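Local atomic coordinates of Vv2_1132 (Vibrio vulnificus CMCP6, PDB entry 5Y9S), a protein that probably regulates transcription as a tetrameric LysR-type factor, joining a DNA-binding helix-turn-helix domain to a putative effector-binding domain. Residues T97-A110 with S126-G138. Residues are numbered along the deposited sequence; the frame is centred on the assembly and turned at random.
Sequences TDHTVRIVCLHTLA and SHLNLSVTPSVLG
Val101 and Ile103 pack against Leu130 and Val132 between two neighbouring parallel strands, 100-105 and 129-134, joined by a helical beta-alpha-beta crossover within the LysR effector-binding domain, a periplasmic-binding-protein fold. A 19° angle between the strand axes and a ladder of backbone hydrogen bonds establish the pairing; Ser131 N to Val101 O, 2.9 Å, is one rung. The tight side is the apolar face under helices 114-120 and 292-300. There Leu130 CD2 lies 4.0 Å from Val101 CB, while a chi1 of 171° puts Val132 CG1 anti to the backbone N, towards Ala110 CB, and leaves CG2 beside that N, 4.1 Å from Ile103 CB. The face bearing Thr100, Arg102 and Ser131 is more polar, and looser at partly exposed Arg102, whose closest side-chain approach is CB to Ser131 O, 4.7 Å; its guanidinium turns to a salt bridge with Asp152. Ser131 OG is hydrogen-bonded to Glu231 OE2 of the second subunit, whose strand continues the sheet beyond 129-134. An imidazole packs at each partly exposed end: Asn129 CB sits off-centre over the His99 ring, whereas Pro134 CB makes a centred CH-pi contact with His107, 3.8 Å from the ring centroid and 9° off its normal.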
ATOM      1  N   THR D  97      22.830  20.014  16.628  1.00 50.20           N
ATOM      2  CA  THR D  97      23.838  20.470  17.570  1.00 42.88           C
ATOM      3  C   THR D  97      23.161  21.045  18.803  1.00 43.01           C
ATOM      4  O   THR D  97      21.990  21.444  18.774  1.00 44.84           O
ATOM      5  CB  THR D  97      24.756  21.524  16.955  1.00 38.08           C
ATOM      6  OG1 THR D  97      24.020  22.737  16.768  1.00 46.85           O
ATOM      7  CG2 THR D  97      25.314  21.035  15.626  1.00 21.49           C
ATOM      8  N   ASP D  98      23.905  21.086  19.899  1.00 41.25           N
ATOM      9  CA  ASP D  98      23.280  21.555  21.121  1.00 25.27           C
ATOM     10  C   ASP D  98      23.175  23.072  21.175  1.00 29.54           C
ATOM     11  O   ASP D  98      22.670  23.594  22.172  1.00 40.07           O
ATOM     12  CB  ASP D  98      24.008  21.004  22.355  1.00 30.87           C
ATOM     13  CG  ASP D  98      25.502  21.278  22.349  1.00 44.99           C
ATOM     14  OD1 ASP D  98      25.946  22.259  21.723  1.00 55.77           O
ATOM     15  OD2 ASP D  98      26.236  20.516  23.009  1.00 46.89           O
ATOM     16  N   HIS D  99      23.612  23.789  20.131  1.00 35.38           N
ATOM     17  CA  HIS D  99      23.331  25.219  19.998  1.00 37.42           C
ATOM     18  C   HIS D  99      22.338  25.511  18.870  1.00 33.06           C
ATOM     19  O   HIS D  99      22.240  26.657  18.407  1.00 32.00           O
ATOM     20  CB  HIS D  99      24.623  26.023  19.801  1.00 27.11           C
ATOM     21  CG  HIS D  99      25.235  25.868  18.441  1.00 35.59           C
ATOM     22  ND1 HIS D  99      25.340  24.649  17.800  1.00 40.24           N
ATOM     23  CD2 HIS D  99      25.785  26.782  17.604  1.00 40.53           C
ATOM     24  CE1 HIS D  99      25.937  24.817  16.632  1.00 39.66           C
ATOM     25  NE2 HIS D  99      26.214  26.102  16.487  1.00 39.84           N
ATOM     26  N   THR D 100      21.594  24.500  18.420  1.00 27.07           N
ATOM     27  CA  THR D 100      20.547  24.711  17.437  1.00 22.62           C
ATOM     28  C   THR D 100      19.236  24.993  18.156  1.00 36.80           C
ATOM     29  O   THR D 100      18.820  24.225  19.032  1.00 40.28           O
ATOM     30  CB  THR D 100      20.381  23.497  16.515  1.00 35.01           C
ATOM     31  OG1 THR D 100      21.584  23.272  15.764  1.00 37.94           O
ATOM     32  CG2 THR D 100      19.233  23.728  15.561  1.00 32.89           C
ATOM     33  N   VAL D 101      18.596  26.095  17.786  1.00 29.81           N
ATOM     34  CA  VAL D 101      17.266  26.441  18.259  1.00 21.24           C
ATOM     35  C   VAL D 101      16.284  26.065  17.155  1.00 26.28           C
ATOM     36  O   VAL D 101      16.409  26.539  16.017  1.00 31.59           O
ATOM     37  CB  VAL D 101      17.171  27.932  18.620  1.00 26.98           C
ATOM     38  CG1 VAL D 101      15.838  28.241  19.288  1.00 32.22           C
ATOM     39  CG2 VAL D 101      18.326  28.333  19.532  1.00 29.06           C
ATOM     40  N   ARG D 102      15.333  25.186  17.487  1.00 22.33           N
ATOM     41  CA  ARG D 102      14.345  24.667  16.541  1.00 27.82           C
ATOM     42  C   ARG D 102      13.091  25.526  16.639  1.00 30.74           C
ATOM     43  O   ARG D 102      12.525  25.678  17.725  1.00 28.12           O
ATOM     44  CB  ARG D 102      14.022  23.200  16.833  1.00 23.19           C
ATOM     45  CG  ARG D 102      15.001  22.195  16.211  1.00 24.14           C
ATOM     46  CD  ARG D 102      15.130  20.898  17.034  1.00 20.36           C
ATOM     47  NE  ARG D 102      14.990  21.116  18.479  1.00 30.16           N
ATOM     48  CZ  ARG D 102      14.674  20.164  19.357  1.00 34.44           C
ATOM     49  NH1 ARG D 102      14.573  20.456  20.647  1.00 27.06           N
ATOM     50  NH2 ARG D 102      14.444  18.917  18.946  1.00 35.92           N
ATOM     51  N   ILE D 103      12.671  26.104  15.515  1.00 27.65           N
ATOM     52  CA  ILE D 103      11.580  27.069  15.493  1.00 17.42           C
ATOM     53  C   ILE D 103      10.558  26.610  14.466  1.00 17.85           C
ATOM     54  O   ILE D 103      10.924  26.248  13.343  1.00 21.94           O
ATOM     55  CB  ILE D 103      12.086  28.486  15.172  1.00 26.23           C
ATOM     56  CG1 ILE D 103      13.032  28.971  16.283  1.00 20.09           C
ATOM     57  CG2 ILE D 103      10.921  29.414  15.002  1.00 29.24           C
ATOM     58  CD1 ILE D 103      13.894  30.157  15.916  1.00 19.40           C
ATOM     59  N   VAL D 104       9.290  26.588  14.863  1.00 15.19           N
ATOM     60  CA  VAL D 104       8.175  26.249  13.985  1.00 26.95           C
ATOM     61  C   VAL D 104       7.219  27.435  13.968  1.00 30.37           C
ATOM     62  O   VAL D 104       7.059  28.122  14.983  1.00 24.35           O
ATOM     63  CB  VAL D 104       7.450  24.968  14.457  1.00 25.47           C
ATOM     64  CG1 VAL D 104       6.891  25.156  15.856  1.00 31.32           C
ATOM     65  CG2 VAL D 104       6.325  24.608  13.524  1.00 36.27           C
ATOM     66  N   CYS D 105       6.599  27.682  12.817  1.00 25.62           N
ATOM     67  CA  CYS D 105       5.639  28.771  12.665  1.00 27.86           C
ATOM     68  C   CYS D 105       4.958  28.641  11.314  1.00 32.56           C
ATOM     69  O   CYS D 105       5.291  27.773  10.501  1.00 25.86           O
ATOM     70  CB  CYS D 105       6.302  30.139  12.764  1.00 23.60           C
ATOM     71  SG  CYS D 105       7.624  30.342  11.542  1.00 33.08           S
ATOM     72  N   LEU D 106       4.007  29.537  11.082  1.00 34.99           N
ATOM     73  CA  LEU D 106       3.354  29.614   9.791  1.00 39.22           C
ATOM     74  C   LEU D 106       4.318  30.188   8.762  1.00 35.92           C
ATOM     75  O   LEU D 106       5.290  30.874   9.103  1.00 24.91           O
ATOM     76  CB  LEU D 106       2.095  30.476   9.874  1.00 43.12           C
ATOM     77  CG  LEU D 106       0.982  29.862  10.725  1.00 45.63           C
ATOM     78  CD1 LEU D 106       1.135  30.241  12.225  1.00 53.48           C
ATOM     79  CD2 LEU D 106      -0.377  30.245  10.159  1.00 25.92           C
ATOM     80  N   HIS D 107       4.018  29.911   7.486  1.00 30.54           N
ATOM     81  CA  HIS D 107       4.881  30.342   6.387  1.00 30.45           C
ATOM     82  C   HIS D 107       5.085  31.849   6.388  1.00 40.06           C
ATOM     83  O   HIS D 107       6.207  32.329   6.183  1.00 31.59           O
ATOM     84  CB  HIS D 107       4.287  29.915   5.047  1.00 29.15           C
ATOM     85  CG  HIS D 107       4.549  28.486   4.698  1.00 23.82           C
ATOM     86  ND1 HIS D 107       3.988  27.436   5.389  1.00 28.88           N
ATOM     87  CD2 HIS D 107       5.317  27.934   3.729  1.00 25.99           C
ATOM     88  CE1 HIS D 107       4.391  26.296   4.856  1.00 24.59           C
ATOM     89  NE2 HIS D 107       5.199  26.571   3.846  1.00 23.46           N
ATOM     90  N   THR D 108       4.006  32.611   6.596  1.00 40.52           N
ATOM     91  CA  THR D 108       4.105  34.064   6.501  1.00 45.32           C
ATOM     92  C   THR D 108       5.066  34.604   7.549  1.00 39.80           C
ATOM     93  O   THR D 108       5.977  35.376   7.235  1.00 36.84           O
ATOM     94  CB  THR D 108       2.723  34.703   6.655  1.00 53.25           C
ATOM     95  OG1 THR D 108       2.177  34.363   7.936  1.00 58.32           O
ATOM     96  CG2 THR D 108       1.782  34.188   5.581  1.00 56.95           C
ATOM     97  N   LEU D 109       4.895  34.172   8.800  1.00 39.94           N
ATOM     98  CA  LEU D 109       5.736  34.681   9.875  1.00 33.43           C
ATOM     99  C   LEU D 109       7.197  34.358   9.630  1.00 34.16           C
ATOM    100  O   LEU D 109       8.080  35.104  10.066  1.00 29.00           O
ATOM    101  CB  LEU D 109       5.274  34.102  11.211  1.00 37.18           C
ATOM    102  CG  LEU D 109       3.885  34.512  11.711  1.00 29.61           C
ATOM    103  CD1 LEU D 109       3.613  33.887  13.065  1.00 28.77           C
ATOM    104  CD2 LEU D 109       3.794  36.032  11.786  1.00 25.64           C
ATOM    105  N   ALA D 110       7.469  33.271   8.905  1.00 33.55           N
ATOM    106  CA  ALA D 110       8.845  32.833   8.705  1.00 35.21           C
ATOM    107  C   ALA D 110       9.666  33.777   7.825  1.00 42.45           C
ATOM    108  O   ALA D 110      10.898  33.694   7.856  1.00 46.59           O
ATOM    109  CB  ALA D 110       8.856  31.424   8.107  1.00 22.81           C
ATOM    110  N   SER D 126      24.142  35.682  17.356  1.00 56.23           N
ATOM    111  CA  SER D 126      25.029  35.249  16.282  1.00 58.06           C
ATOM    112  C   SER D 126      25.609  33.867  16.541  1.00 53.43           C
ATOM    113  O   SER D 126      25.837  33.101  15.598  1.00 52.30           O
ATOM    114  CB  SER D 126      26.152  36.276  16.101  1.00 65.64           C
ATOM    115  OG  SER D 126      27.367  35.664  15.698  1.00 67.99           O
ATOM    116  N   HIS D 127      25.834  33.525  17.811  1.00 53.94           N
ATOM    117  CA  HIS D 127      26.483  32.273  18.190  1.00 51.39           C
ATOM    118  C   HIS D 127      25.541  31.071  18.172  1.00 53.95           C
ATOM    119  O   HIS D 127      26.014  29.937  18.312  1.00 62.66           O
ATOM    120  CB  HIS D 127      27.105  32.422  19.582  1.00 45.20           C
ATOM    121  CG  HIS D 127      26.095  32.497  20.682  1.00 46.83           C
ATOM    122  ND1 HIS D 127      25.278  33.593  20.871  1.00 50.45           N
ATOM    123  CD2 HIS D 127      25.748  31.601  21.637  1.00 48.44           C
ATOM    124  CE1 HIS D 127      24.481  33.375  21.903  1.00 48.89           C
ATOM    125  NE2 HIS D 127      24.746  32.173  22.385  1.00 49.97           N
ATOM    126  N   LEU D 128      24.236  31.282  18.017  1.00 44.64           N
ATOM    127  CA  LEU D 128      23.281  30.190  17.920  1.00 39.00           C
ATOM    128  C   LEU D 128      23.093  29.790  16.464  1.00 45.11           C
ATOM    129  O   LEU D 128      23.435  30.531  15.541  1.00 58.11           O
ATOM    130  CB  LEU D 128      21.934  30.586  18.519  1.00 35.68           C
ATOM    131  CG  LEU D 128      21.974  31.076  19.961  1.00 43.94           C
ATOM    132  CD1 LEU D 128      20.623  31.631  20.352  1.00 42.22           C
ATOM    133  CD2 LEU D 128      22.389  29.939  20.892  1.00 51.80           C
ATOM    134  N   ASN D 129      22.549  28.595  16.265  1.00 30.07           N
ATOM    135  CA  ASN D 129      22.188  28.117  14.937  1.00 35.62           C
ATOM    136  C   ASN D 129      20.667  27.989  14.884  1.00 41.97           C
ATOM    137  O   ASN D 129      20.082  27.176  15.608  1.00 42.87           O
ATOM    138  CB  ASN D 129      22.878  26.787  14.630  1.00 30.77           C
ATOM    139  CG  ASN D 129      22.478  26.232  13.282  1.00 47.38           C
ATOM    140  OD1 ASN D 129      22.148  26.984  12.361  1.00 52.55           O
ATOM    141  ND2 ASN D 129      22.492  24.906  13.157  1.00 52.43           N
ATOM    142  N   LEU D 130      20.030  28.788  14.034  1.00 42.67           N
ATOM    143  CA  LEU D 130      18.574  28.880  13.986  1.00 39.52           C
ATOM    144  C   LEU D 130      18.023  28.005  12.867  1.00 31.51           C
ATOM    145  O   LEU D 130      18.431  28.136  11.708  1.00 35.85           O
ATOM    146  CB  LEU D 130      18.145  30.335  13.790  1.00 33.20           C
ATOM    147  CG  LEU D 130      18.790  31.225  14.843  1.00 35.19           C
ATOM    148  CD1 LEU D 130      18.606  32.692  14.508  1.00 38.44           C
ATOM    149  CD2 LEU D 130      18.201  30.924  16.199  1.00 37.17           C
ATOM    150  N   SER D 131      17.110  27.112  13.214  1.00 25.32           N
ATOM    151  CA  SER D 131      16.469  26.226  12.250  1.00 21.17           C
ATOM    152  C   SER D 131      14.969  26.505  12.260  1.00 23.77           C
ATOM    153  O   SER D 131      14.281  26.186  13.235  1.00 28.09           O
ATOM    154  CB  SER D 131      16.759  24.760  12.570  1.00 19.26           C
ATOM    155  OG  SER D 131      16.047  23.899  11.684  1.00 31.73           O
ATOM    156  N   VAL D 132      14.466  27.065  11.163  1.00 27.19           N
ATOM    157  CA  VAL D 132      13.097  27.564  11.057  1.00 19.51           C
ATOM    158  C   VAL D 132      12.354  26.688  10.057  1.00 22.18           C
ATOM    159  O   VAL D 132      12.624  26.752   8.853  1.00 24.76           O
ATOM    160  CB  VAL D 132      13.077  29.030  10.610  1.00 24.45           C
ATOM    161  CG1 VAL D 132      11.652  29.476  10.281  1.00 22.06           C
ATOM    162  CG2 VAL D 132      13.716  29.929  11.670  1.00 30.14           C
ATOM    163  N   THR D 133      11.425  25.856  10.533  1.00 21.57           N
ATOM    164  CA  THR D 133      10.614  25.057   9.619  1.00 29.41           C
ATOM    165  C   THR D 133       9.184  25.566   9.620  1.00 33.98           C
ATOM    166  O   THR D 133       8.423  25.272  10.558  1.00 24.82           O
ATOM    167  CB  THR D 133      10.635  23.577   9.994  1.00 36.85           C
ATOM    168  OG1 THR D 133       9.581  23.321  10.926  1.00 43.47           O
ATOM    169  CG2 THR D 133      11.961  23.208  10.605  1.00 35.22           C
ATOM    170  N   PRO D 134       8.759  26.303   8.589  1.00 34.88           N
ATOM    171  CA  PRO D 134       7.357  26.713   8.517  1.00 29.04           C
ATOM    172  C   PRO D 134       6.483  25.480   8.397  1.00 26.93           C
ATOM    173  O   PRO D 134       6.897  24.461   7.845  1.00 25.28           O
ATOM    174  CB  PRO D 134       7.293  27.572   7.251  1.00 32.21           C
ATOM    175  CG  PRO D 134       8.710  27.675   6.750  1.00 33.28           C
ATOM    176  CD  PRO D 134       9.456  26.529   7.318  1.00 25.36           C
ATOM    177  N   SER D 135       5.263  25.573   8.922  1.00 25.12           N
ATOM    178  CA  SER D 135       4.408  24.398   9.026  1.00 25.28           C
ATOM    179  C   SER D 135       2.948  24.806   8.925  1.00 30.47           C
ATOM    180  O   SER D 135       2.535  25.805   9.522  1.00 31.37           O
ATOM    181  CB  SER D 135       4.650  23.663  10.353  1.00 23.26           C
ATOM    182  OG  SER D 135       3.682  22.645  10.566  1.00 29.03           O
ATOM    183  N   VAL D 136       2.167  24.027   8.176  1.00 30.16           N
ATOM    184  CA  VAL D 136       0.719  24.208   8.138  1.00 26.36           C
ATOM    185  C   VAL D 136       0.004  23.206   9.029  1.00 25.48           C
ATOM    186  O   VAL D 136      -1.226  23.137   9.002  1.00 30.56           O
ATOM    187  CB  VAL D 136       0.153  24.136   6.702  1.00 23.14           C
ATOM    188  CG1 VAL D 136       0.875  25.103   5.790  1.00 20.79           C
ATOM    189  CG2 VAL D 136       0.218  22.701   6.141  1.00 21.06           C
ATOM    190  N   LEU D 137       0.740  22.403   9.797  1.00 19.30           N
ATOM    191  CA  LEU D 137       0.075  21.585  10.797  1.00 26.60           C
ATOM    192  C   LEU D 137      -0.608  22.506  11.814  1.00 34.64           C
ATOM    193  O   LEU D 137      -0.363  23.712  11.873  1.00 39.92           O
ATOM    194  CB  LEU D 137       1.067  20.640  11.472  1.00 26.08           C
ATOM    195  CG  LEU D 137       1.758  19.567  10.618  1.00 33.27           C
ATOM    196  CD1 LEU D 137       2.964  19.053  11.362  1.00 33.50           C
ATOM    197  CD2 LEU D 137       0.834  18.396  10.249  1.00 30.09           C
ATOM    198  N   GLY D 138      -1.492  21.952  12.600  1.00 35.32           N
ATOM    199  CA  GLY D 138      -2.250  22.830  13.467  1.00 48.93           C
ATOM    200  C   GLY D 138      -1.461  23.349  14.663  1.00 29.58           C
ATOM    201  O   GLY D 138      -0.366  22.890  14.996  1.00 26.20           O
TER